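Long-range contacts in reticulocyte binding protein (Streptococcus agalactiae COH1, PDB 3FAW), which probably hydrolyses alpha-1,6-glucosidic linkages in pullulan and branched alpha-glucans, as a secreted pullulanase attached to the streptococcal cell wall: residues A[215-220]-A[347-352]; A[224-229]-A[325-330]; A[319-324]-A[341-346]. All blocks are in the same frame, centred on the assembly; numbering follows the deposited sequence.

Contact 1 (A[215-220]-A[347-352]); sequences KILDPY and DPQSYF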
loop_
_atom_site.group_PDB
_atom_site.type_symbol
_atom_site.label_atom_id
_atom_site.label_comp_id
_atom_site.label_asym_id
_atom_site.label_seq_id
_atom_site.Cartn_x
_atom_site.Cartn_y
_atom_site.Cartn_z
ATOM N N LYS A 215 4.119 6.822 -28.492
ATOM C CA LYS A 215 4.137 8.002 -27.621
ATOM C C LYS A 215 4.028 7.584 -26.159
ATOM O O LYS A 215 3.054 6.927 -25.767
ATOM C CB LYS A 215 3.016 8.972 -28.011
ATOM C CG LYS A 215 3.200 9.559 -29.414
ATOM C CD LYS A 215 2.008 10.384 -29.890
ATOM C CE LYS A 215 2.215 10.830 -31.338
ATOM N NZ LYS A 215 1.099 11.661 -31.871
ATOM N N ILE A 216 5.024 7.968 -25.358
ATOM C CA ILE A 216 5.145 7.485 -23.973
ATOM C C ILE A 216 5.064 8.595 -22.917
ATOM O O ILE A 216 5.218 9.781 -23.218
ATOM C CB ILE A 216 6.443 6.624 -23.764
ATOM C CG1 ILE A 216 7.721 7.467 -23.840
ATOM C CG2 ILE A 216 6.504 5.492 -24.795
ATOM C CD1 ILE A 216 8.122 8.131 -22.544
ATOM N N LEU A 217 4.816 8.181 -21.675
ATOM C CA LEU A 217 4.702 9.094 -20.536
ATOM C C LEU A 217 6.001 9.072 -19.748
ATOM O O LEU A 217 6.442 8.012 -19.310
ATOM C CB LEU A 217 3.534 8.680 -19.629
ATOM C CG LEU A 217 3.436 9.344 -18.248
ATOM C CD1 LEU A 217 3.437 10.863 -18.375
ATOM C CD2 LEU A 217 2.191 8.870 -17.486
ATOM N N ASP A 218 6.612 10.244 -19.580
ATOM C CA ASP A 218 7.819 10.391 -18.767
ATOM C C ASP A 218 7.589 9.767 -17.383
ATOM O O ASP A 218 6.750 10.250 -16.619
ATOM C CB ASP A 218 8.172 11.878 -18.638
ATOM C CG ASP A 218 9.522 12.119 -17.986
ATOM O OD1 ASP A 218 10.183 11.151 -17.548
ATOM O OD2 ASP A 218 9.929 13.299 -17.908
ATOM N N PRO A 219 8.315 8.676 -17.060
ATOM C CA PRO A 219 8.119 8.062 -15.743
ATOM C C PRO A 219 8.507 8.956 -14.558
ATOM O O PRO A 219 7.998 8.750 -13.465
ATOM C CB PRO A 219 8.988 6.793 -15.792
ATOM C CG PRO A 219 9.894 6.956 -16.930
ATOM C CD PRO A 219 9.305 7.952 -17.876
ATOM N N TYR A 220 9.383 9.934 -14.790
ATOM C CA TYR A 220 9.815 10.885 -13.762
ATOM C C TYR A 220 9.030 12.199 -13.789
ATOM O O TYR A 220 9.458 13.188 -13.198
ATOM C CB TYR A 220 11.319 11.164 -13.907
ATOM C CG TYR A 220 12.174 10.087 -13.296
ATOM C CD1 TYR A 220 12.262 8.832 -13.891
ATOM C CD2 TYR A 220 12.879 10.308 -12.116
ATOM C CE1 TYR A 220 13.029 7.830 -13.336
ATOM C CE2 TYR A 220 13.655 9.306 -11.549
ATOM C CZ TYR A 220 13.724 8.068 -12.169
ATOM O OH TYR A 220 14.482 7.057 -11.640
ATOM N N ASP A 347 -4.339 1.185 -9.583
ATOM C CA ASP A 347 -4.090 1.053 -11.020
ATOM C C ASP A 347 -3.041 2.099 -11.431
ATOM O O ASP A 347 -3.362 3.066 -12.127
ATOM C CB ASP A 347 -5.388 1.274 -11.801
ATOM C CG ASP A 347 -6.519 0.382 -11.321
ATOM O OD1 ASP A 347 -6.320 -0.847 -11.250
ATOM O OD2 ASP A 347 -7.609 0.911 -11.019
ATOM N N PRO A 348 -1.784 1.914 -10.993
ATOM C CA PRO A 348 -0.767 2.963 -11.105
ATOM C C PRO A 348 -0.414 3.424 -12.524
ATOM O O PRO A 348 -0.119 2.605 -13.405
ATOM C CB PRO A 348 0.451 2.327 -10.429
ATOM C CG PRO A 348 -0.136 1.334 -9.506
ATOM C CD PRO A 348 -1.221 0.731 -10.318
ATOM N N GLN A 349 -0.448 4.742 -12.714
ATOM C CA GLN A 349 0.019 5.373 -13.941
ATOM C C GLN A 349 1.369 6.078 -13.734
ATOM O O GLN A 349 2.254 5.995 -14.593
ATOM C CB GLN A 349 -1.032 6.361 -14.446
ATOM C CG GLN A 349 -0.641 7.065 -15.726
ATOM C CD GLN A 349 -1.791 7.801 -16.361
ATOM O OE1 GLN A 349 -1.934 7.639 -17.662
ATOM N NE2 GLN A 349 -2.543 8.511 -15.693
ATOM N N SER A 350 1.521 6.774 -12.609
ATOM C CA SER A 350 2.783 7.450 -12.278
ATOM C C SER A 350 3.194 7.176 -10.832
ATOM O O SER A 350 2.344 6.928 -9.969
ATOM C CB SER A 350 2.673 8.962 -12.512
ATOM O OG SER A 350 3.921 9.618 -12.296
ATOM N N TYR A 351 4.503 7.218 -10.587
ATOM C CA TYR A 351 5.065 7.025 -9.248
ATOM C C TYR A 351 5.617 8.319 -8.645
ATOM O O TYR A 351 6.004 8.339 -7.481
ATOM C CB TYR A 351 6.142 5.929 -9.274
ATOM C CG TYR A 351 5.572 4.553 -9.554
ATOM C CD1 TYR A 351 4.561 4.025 -8.749
ATOM C CD2 TYR A 351 6.024 3.784 -10.624
ATOM C CE1 TYR A 351 4.021 2.778 -8.995
ATOM C CE2 TYR A 351 5.486 2.522 -10.879
ATOM C CZ TYR A 351 4.482 2.028 -10.059
ATOM O OH TYR A 351 3.938 0.788 -10.292
ATOM N N PHE A 352 5.631 9.388 -9.444
ATOM C CA PHE A 352 6.051 10.727 -9.009
ATOM C C PHE A 352 4.910 11.741 -9.073
ATOM O O PHE A 352 4.794 12.608 -8.207
ATOM C CB PHE A 352 7.174 11.253 -9.909
ATOM C CG PHE A 352 8.475 10.528 -9.765
ATOM C CD1 PHE A 352 9.487 11.044 -8.967
ATOM C CD2 PHE A 352 8.704 9.345 -10.456
ATOM C CE1 PHE A 352 10.704 10.383 -8.846
ATOM C CE2 PHE A 352 9.915 8.677 -10.336
ATOM C CZ PHE A 352 10.915 9.199 -9.532
HETATM O O HOH W 1 4.869 9.315 -14.909
HETATM O O HOH W 2 6.149 6.818 -12.736
#

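Contact 2 (A[224-229]-A[325-330]); sequences LAEWDS and NEMDKS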
loop_
_atom_site.group_PDB
_atom_site.type_symbol
_atom_site.label_atom_id
_atom_site.label_comp_id
_atom_site.label_asym_id
_atom_site.label_seq_id
_atom_site.Cartn_x
_atom_site.Cartn_y
_atom_site.Cartn_z
ATOM N N LEU A 224 0.918 16.226 -14.212
ATOM C CA LEU A 224 0.255 15.783 -15.436
ATOM C C LEU A 224 -0.888 16.711 -15.837
ATOM O O LEU A 224 -1.395 17.482 -15.019
ATOM C CB LEU A 224 -0.329 14.377 -15.253
ATOM C CG LEU A 224 0.550 13.234 -14.733
ATOM C CD1 LEU A 224 -0.330 12.061 -14.324
ATOM C CD2 LEU A 224 1.586 12.801 -15.768
ATOM N N ALA A 225 -1.289 16.614 -17.104
ATOM C CA ALA A 225 -2.518 17.240 -17.588
ATOM C C ALA A 225 -3.721 16.514 -16.997
ATOM O O ALA A 225 -3.629 15.329 -16.673
ATOM C CB ALA A 225 -2.576 17.198 -19.109
ATOM N N GLU A 226 -4.838 17.225 -16.850
ATOM C CA GLU A 226 -6.087 16.606 -16.395
ATOM C C GLU A 226 -6.350 15.345 -17.222
ATOM O O GLU A 226 -6.197 15.355 -18.445
ATOM C CB GLU A 226 -7.275 17.586 -16.458
ATOM C CG GLU A 226 -7.768 18.002 -17.863
ATOM C CD GLU A 226 -6.801 18.902 -18.627
ATOM O OE1 GLU A 226 -5.838 19.427 -18.028
ATOM O OE2 GLU A 226 -7.009 19.085 -19.841
ATOM N N TRP A 227 -6.715 14.263 -16.541
ATOM C CA TRP A 227 -6.743 12.928 -17.147
ATOM C C TRP A 227 -8.145 12.318 -17.126
ATOM O O TRP A 227 -8.827 12.309 -16.095
ATOM C CB TRP A 227 -5.736 12.017 -16.432
ATOM C CG TRP A 227 -5.758 10.572 -16.846
ATOM C CD1 TRP A 227 -5.967 9.496 -16.034
ATOM C CD2 TRP A 227 -5.557 10.044 -18.167
ATOM N NE1 TRP A 227 -5.913 8.334 -16.765
ATOM C CE2 TRP A 227 -5.663 8.639 -18.074
ATOM C CE3 TRP A 227 -5.304 10.619 -19.418
ATOM C CZ2 TRP A 227 -5.523 7.800 -19.183
ATOM C CZ3 TRP A 227 -5.166 9.785 -20.519
ATOM C CH2 TRP A 227 -5.275 8.389 -20.394
ATOM N N ASP A 228 -8.563 11.830 -18.289
ATOM C CA ASP A 228 -9.815 11.099 -18.445
ATOM C C ASP A 228 -9.528 9.894 -19.333
ATOM O O ASP A 228 -9.306 10.053 -20.532
ATOM C CB ASP A 228 -10.887 12.006 -19.076
ATOM C CG ASP A 228 -12.203 11.283 -19.334
ATOM O OD1 ASP A 228 -12.401 10.164 -18.813
ATOM O OD2 ASP A 228 -13.045 11.840 -20.067
ATOM N N SER A 229 -9.529 8.697 -18.743
ATOM C CA SER A 229 -9.139 7.472 -19.466
ATOM C C SER A 229 -10.058 7.109 -20.635
ATOM O O SER A 229 -9.678 6.304 -21.489
ATOM C CB SER A 229 -8.993 6.276 -18.515
ATOM O OG SER A 229 -10.178 6.017 -17.784
ATOM N N ASN A 325 -11.934 9.450 -14.523
ATOM C CA ASN A 325 -12.212 10.712 -15.203
ATOM C C ASN A 325 -12.137 11.812 -14.161
ATOM O O ASN A 325 -13.059 11.993 -13.361
ATOM C CB ASN A 325 -13.594 10.709 -15.865
ATOM C CG ASN A 325 -13.914 12.027 -16.577
ATOM O OD1 ASN A 325 -13.074 12.924 -16.677
ATOM N ND2 ASN A 325 -15.135 12.137 -17.084
ATOM N N GLU A 326 -11.031 12.540 -14.170
ATOM C CA GLU A 326 -10.773 13.558 -13.157
ATOM C C GLU A 326 -11.616 14.826 -13.356
ATOM O O GLU A 326 -11.678 15.676 -12.470
ATOM C CB GLU A 326 -9.281 13.900 -13.136
ATOM C CG GLU A 326 -8.382 12.711 -12.788
ATOM C CD GLU A 326 -6.899 13.008 -12.952
ATOM O OE1 GLU A 326 -6.546 13.995 -13.640
ATOM O OE2 GLU A 326 -6.084 12.245 -12.384
ATOM N N MET A 327 -12.265 14.943 -14.513
ATOM C CA MET A 327 -13.147 16.068 -14.797
ATOM C C MET A 327 -14.593 15.836 -14.317
ATOM O O MET A 327 -15.437 16.717 -14.470
ATOM C CB MET A 327 -13.119 16.384 -16.295
ATOM C CG MET A 327 -11.736 16.768 -16.828
ATOM S SD MET A 327 -10.922 18.100 -15.904
ATOM C CE MET A 327 -12.115 19.433 -16.062
ATOM N N ASP A 328 -14.862 14.665 -13.735
ATOM C CA ASP A 328 -16.179 14.326 -13.174
ATOM C C ASP A 328 -16.040 14.134 -11.666
ATOM O O ASP A 328 -15.585 13.081 -11.205
ATOM C CB ASP A 328 -16.705 13.046 -13.840
ATOM C CG ASP A 328 -17.984 12.510 -13.199
ATOM O OD1 ASP A 328 -18.717 13.272 -12.531
ATOM O OD2 ASP A 328 -18.259 11.305 -13.381
ATOM N N LYS A 329 -16.418 15.160 -10.905
ATOM C CA LYS A 329 -16.368 15.108 -9.440
ATOM C C LYS A 329 -17.730 14.765 -8.822
ATOM O O LYS A 329 -17.894 14.828 -7.603
ATOM C CB LYS A 329 -15.865 16.443 -8.877
ATOM C CG LYS A 329 -14.416 16.748 -9.215
ATOM C CD LYS A 329 -13.973 18.063 -8.606
ATOM C CE LYS A 329 -12.493 18.327 -8.844
ATOM N NZ LYS A 329 -11.641 17.306 -8.186
ATOM N N SER A 330 -18.690 14.380 -9.659
ATOM C CA SER A 330 -20.058 14.142 -9.206
ATOM C C SER A 330 -20.153 12.979 -8.223
ATOM O O SER A 330 -19.439 11.983 -8.344
ATOM C CB SER A 330 -20.996 13.900 -10.398
ATOM O OG SER A 330 -20.708 12.673 -11.046
HETATM O O HOH W 3 -3.839 14.190 -14.169
#

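Contact 3 (A[319-324]-A[341-346]); sequences LSYFYV and NYNWGY. With CA (calcium ion), chain D.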
loop_
_atom_site.group_PDB
_atom_site.type_symbol
_atom_site.label_atom_id
_atom_site.label_comp_id
_atom_site.label_asym_id
_atom_site.label_seq_id
_atom_site.Cartn_x
_atom_site.Cartn_y
_atom_site.Cartn_z
ATOM N N LEU A 319 -0.977 9.027 -5.739
ATOM C CA LEU A 319 -0.272 9.110 -7.029
ATOM C C LEU A 319 -1.208 8.733 -8.177
ATOM O O LEU A 319 -2.209 8.046 -7.969
ATOM C CB LEU A 319 0.985 8.244 -7.031
ATOM C CG LEU A 319 2.080 8.815 -6.117
ATOM C CD1 LEU A 319 2.904 7.710 -5.514
ATOM C CD2 LEU A 319 2.971 9.816 -6.851
ATOM N N SER A 320 -0.875 9.198 -9.381
ATOM C CA SER A 320 -1.771 9.080 -10.528
ATOM C C SER A 320 -2.147 7.633 -10.811
ATOM O O SER A 320 -1.279 6.778 -10.937
ATOM C CB SER A 320 -1.145 9.685 -11.788
ATOM O OG SER A 320 -1.990 9.478 -12.914
ATOM N N TYR A 321 -3.451 7.382 -10.886
ATOM C CA TYR A 321 -3.980 6.081 -11.300
ATOM C C TYR A 321 -4.794 6.222 -12.582
ATOM O O TYR A 321 -5.281 7.308 -12.904
ATOM C CB TYR A 321 -4.797 5.418 -10.184
ATOM C CG TYR A 321 -5.869 6.273 -9.533
ATOM C CD1 TYR A 321 -7.170 6.308 -10.043
ATOM C CD2 TYR A 321 -5.596 7.009 -8.382
ATOM C CE1 TYR A 321 -8.163 7.073 -9.437
ATOM C CE2 TYR A 321 -6.589 7.774 -7.762
ATOM C CZ TYR A 321 -7.868 7.802 -8.296
ATOM O OH TYR A 321 -8.851 8.552 -7.691
ATOM N N PHE A 322 -4.937 5.109 -13.298
ATOM C CA PHE A 322 -5.323 5.127 -14.713
ATOM C C PHE A 322 -6.832 5.197 -14.958
ATOM O O PHE A 322 -7.309 6.071 -15.686
ATOM C CB PHE A 322 -4.731 3.893 -15.417
ATOM C CG PHE A 322 -4.886 3.903 -16.918
ATOM C CD1 PHE A 322 -3.910 4.473 -17.726
ATOM C CD2 PHE A 322 -6.001 3.325 -17.523
ATOM C CE1 PHE A 322 -4.046 4.479 -19.114
ATOM C CE2 PHE A 322 -6.147 3.323 -18.908
ATOM C CZ PHE A 322 -5.168 3.899 -19.705
ATOM N N TYR A 323 -7.583 4.272 -14.368
ATOM C CA TYR A 323 -9.022 4.171 -14.639
ATOM C C TYR A 323 -9.810 5.225 -13.861
ATOM O O TYR A 323 -10.261 4.982 -12.739
ATOM C CB TYR A 323 -9.533 2.769 -14.319
ATOM C CG TYR A 323 -8.899 1.691 -15.164
ATOM C CD1 TYR A 323 -8.024 0.766 -14.601
ATOM C CD2 TYR A 323 -9.172 1.590 -16.527
ATOM C CE1 TYR A 323 -7.438 -0.235 -15.365
ATOM C CE2 TYR A 323 -8.587 0.588 -17.306
ATOM C CZ TYR A 323 -7.720 -0.316 -16.713
ATOM O OH TYR A 323 -7.134 -1.309 -17.462
ATOM N N VAL A 324 -9.962 6.396 -14.473
ATOM C CA VAL A 324 -10.613 7.535 -13.830
ATOM C C VAL A 324 -10.911 8.657 -14.835
ATOM O O VAL A 324 -10.234 8.786 -15.859
ATOM C CB VAL A 324 -9.729 8.115 -12.695
ATOM C CG1 VAL A 324 -8.516 8.839 -13.275
ATOM C CG2 VAL A 324 -10.531 9.048 -11.791
ATOM N N ASN A 341 -17.032 5.991 -11.205
ATOM C CA ASN A 341 -15.823 6.794 -11.402
ATOM C C ASN A 341 -14.880 6.669 -10.202
ATOM O O ASN A 341 -13.671 6.896 -10.318
ATOM C CB ASN A 341 -16.186 8.266 -11.634
ATOM C CG ASN A 341 -15.013 9.092 -12.142
ATOM O OD1 ASN A 341 -14.244 8.522 -13.050
ATOM N ND2 ASN A 341 -14.811 10.234 -11.728
ATOM N N TYR A 342 -15.455 6.320 -9.052
ATOM C CA TYR A 342 -14.693 5.982 -7.854
ATOM C C TYR A 342 -13.576 4.975 -8.126
ATOM O O TYR A 342 -13.746 4.047 -8.912
ATOM C CB TYR A 342 -15.629 5.394 -6.794
ATOM C CG TYR A 342 -14.939 5.148 -5.482
ATOM C CD1 TYR A 342 -14.845 6.153 -4.534
ATOM C CD2 TYR A 342 -14.352 3.917 -5.198
ATOM C CE1 TYR A 342 -14.207 5.941 -3.336
ATOM C CE2 TYR A 342 -13.706 3.696 -3.997
ATOM C CZ TYR A 342 -13.638 4.714 -3.071
ATOM O OH TYR A 342 -12.998 4.514 -1.872
ATOM N N ASN A 343 -12.444 5.155 -7.451
ATOM C CA ASN A 343 -11.312 4.237 -7.566
ATOM C C ASN A 343 -10.447 4.364 -6.320
ATOM O O ASN A 343 -10.110 5.479 -5.930
ATOM C CB ASN A 343 -10.499 4.582 -8.820
ATOM C CG ASN A 343 -9.542 3.476 -9.246
ATOM O OD1 ASN A 343 -9.119 2.640 -8.444
ATOM N ND2 ASN A 343 -9.189 3.476 -10.526
ATOM N N TRP A 344 -10.102 3.235 -5.693
ATOM C CA TRP A 344 -9.167 3.242 -4.560
ATOM C C TRP A 344 -7.820 3.810 -4.987
ATOM O O TRP A 344 -7.196 4.560 -4.238
ATOM C CB TRP A 344 -8.941 1.839 -3.975
ATOM C CG TRP A 344 -9.996 1.343 -3.034
ATOM C CD1 TRP A 344 -10.899 2.092 -2.329
ATOM C CD2 TRP A 344 -10.229 -0.022 -2.657
ATOM N NE1 TRP A 344 -11.694 1.276 -1.564
ATOM C CE2 TRP A 344 -11.306 -0.026 -1.746
ATOM C CE3 TRP A 344 -9.642 -1.243 -3.016
ATOM C CZ2 TRP A 344 -11.806 -1.202 -1.181
ATOM C CZ3 TRP A 344 -10.143 -2.415 -2.457
ATOM C CH2 TRP A 344 -11.217 -2.383 -1.551
ATOM N N GLY A 345 -7.375 3.422 -6.182
ATOM C CA GLY A 345 -6.135 3.928 -6.765
ATOM C C GLY A 345 -5.047 2.898 -7.023
ATOM O O GLY A 345 -3.895 3.269 -7.256
ATOM N N TYR A 346 -5.405 1.613 -7.030
ATOM C CA TYR A 346 -4.430 0.539 -7.241
ATOM C C TYR A 346 -4.309 0.162 -8.722
ATOM O O TYR A 346 -4.170 -1.011 -9.066
ATOM C CB TYR A 346 -4.773 -0.675 -6.363
ATOM C CG TYR A 346 -4.740 -0.331 -4.892
ATOM C CD1 TYR A 346 -3.529 -0.156 -4.229
ATOM C CD2 TYR A 346 -5.915 -0.137 -4.173
ATOM C CE1 TYR A 346 -3.490 0.181 -2.886
ATOM C CE2 TYR A 346 -5.886 0.202 -2.827
ATOM C CZ TYR A 346 -4.672 0.358 -2.193
ATOM O OH TYR A 346 -4.644 0.700 -0.864
HETATM CA CA CA D . -13.875 2.779 -10.850
HETATM O O HOH W 4 -1.642 5.047 -7.949
HETATM O O HOH W 5 -11.615 7.941 -6.340
HETATM O O HOH W 6 -12.722 4.786 -11.703
HETATM O O HOH W 7 -14.988 2.636 -13.310
HETATM O O HOH W 8 -12.049 1.815 -12.360
HETATM O O HOH W 9 -12.635 1.444 -9.267
#

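Contact 1 (A[215-220]-A[347-352])
Tyr-220 and Phe-352 carry this contact, their rings meeting obliquely with planes 31° apart and centroids separated by 4.5 Å. The far end of the phenylalanine ring comes over one face of the tyrosine, with Phe-352 CZ 3.4 Å from Tyr-220 CE2. In return, Tyr-220 CA sits over the face of Phe-352, 4.2 Å from the ring centroid, as a CH-pi contact. The Tyr-220 hydroxyl is hydrogen-bonded to Asp-440 OD2 of helix 432-449. Here a module of the CBM48 family meets the catalytic TIM barrel: 215-220 is the exit from strand 212-216, whereas residues 347-352 belong to the long loop that follows barrel strand 312-315. An Asx turn, Tyr-220 N to Asp-218 OD1 (3.1 Å), shapes that exit. Pro-219 O lies 3.1 Å from Phe-352 CD2, and a water it accepts from takes the N-H of Tyr-351. A second water joins Asp-218 O to Ser-350 OG, which also meets Ala-353 N. Further back, Leu-217 CD2 presses on Gln-349 CG at 3.8 Å, the two side chains crossing at about a right angle. CG of Gln-349 is anti to its backbone N (chi1 -180°), and the amide beyond is held by Ser-320 OG and Ala-239 N.

Contact 2 (A[224-229]-A[325-330])
Asp-228 and Asn-325 form a single beta bridge between two loops, one following strand 212-216 of the CBM48 module and the other following strand 312-315 of the catalytic TIM barrel. Starting at the bridge residue itself, the barrel loop makes a type I beta turn from Asn-325 to Asp-328, reinforced by an Asx turn in which Asn-325 OD1 accepts from Met-327 N at 3.1 Å. The direct backbone link is Glu-326 N to Trp-227 O, 2.9 Å and nearly straight at 169°.

Glu-326 supplies the return bond with its side chain. The chain is extended beyond CG (chi2 172°), and OE1 takes the N-H of Trp-227 at 2.9 Å, the donor standing above the carboxylate plane. A water bound to Ala-225 O also donates to OE1, so this buried oxygen is gripped twice, while OE2 makes a weak bond to Gly-356 N. Trp-227 touches OE1 with its CB; its indole runs away from 325-330, where NE1 bonds to Phe-322 O and the ring meets that of Phe-322.

Beside the bridge, the Asp-228 carboxylate and the Asn-325 amide lie flat on each other, planes 7° apart, with Asp-228 CG 3.2 Å from Asn-325 OD1. Asp-228 OD1 accepts from Asn-230 N, which helps fix the carboxylate in this stack. At the outer end the methylene part of Glu-226 meets Met-327; the glutamate side chain comes to about 5 Å from a bound calcium ion. The folded Met-327 chain leaves its sulphur resting on CB and CG of the glutamate, with Met-327 SD 3.7 Å from Glu-226 CG.

Contact 3 (A[319-324]-A[341-346])
Tyr-321 lies against Asn-343 and Gly-345, and its side chain can be followed outward atom by atom. CB starts 3.7 Å from Gly-345 O. From there chi1 of 50° sets CG between the backbone N and the carbonyl carbon, above Gly-345 CA, which sits over the ring face toward its rim, 3.5 Å from Tyr-321 CD2, in a CH-pi contact. Gly-345, with phi at 118°, brings its bare backbone this close where a CB would crowd the ring. Across the ring from CD2, but on the same side of its plane, Tyr-321 CD1 meets Asn-343 ND2 at 3.5 Å and CE1 meets Asn-343 CB at the same distance, an oblique approach with ring and amide planes 57° apart. At the tip, OH bonds to Tyr-358 OH and to a water that accepts from Asn-343 N.

The Asn-343 amide is fixed at both ends. ND2 donates to Tyr-323 O at 2.9 Å, with the acceptor close to the amide plane, and also to Asp-347 OD2; OD1 takes Gly-345 N at 3.0 Å, closing an Asx turn. From Tyr-342 on, the segment enters the YNWGYDP motif of type I pullulanases, which runs on to Pro-348.

Next to it, Tyr-342 O binds calcium at 2.3 Å, together with four waters, Asn-340 O and Asp-665 OD1. One of those waters donates to Tyr-323 O, tying 319-324 to the metal's first shell.

Both segments belong to the loop between barrel strand 312-315 and helix 367-381. From it the Tyr-342 side chain packs on helix 668-671, while Tyr-346 OH reaches Asp-389 in the next barrel strand, 385-390.

Coming from the N terminus, the chain leaves strand 212-216 of the CBM48 module through 215-220 and soon passes 224-229; both wait for the long loop after barrel strand 312-315. In that loop 319-324 comes first, then 325-330, which closes contact 2, then 341-346, which closes contact 3, and finally 347-352, which closes contact 1. Contact 1 therefore encloses the other two, whereas contacts 2 and 3 cross, their segments alternating. Contacts 1 and 2 join the module to the barrel domain, and contact 3 folds the barrel loop on itself. Backbone bonds from Gln-349 N to Ser-320 O, and from Phe-322 N to Asp-347 O, stitch contact 1 to contact 3.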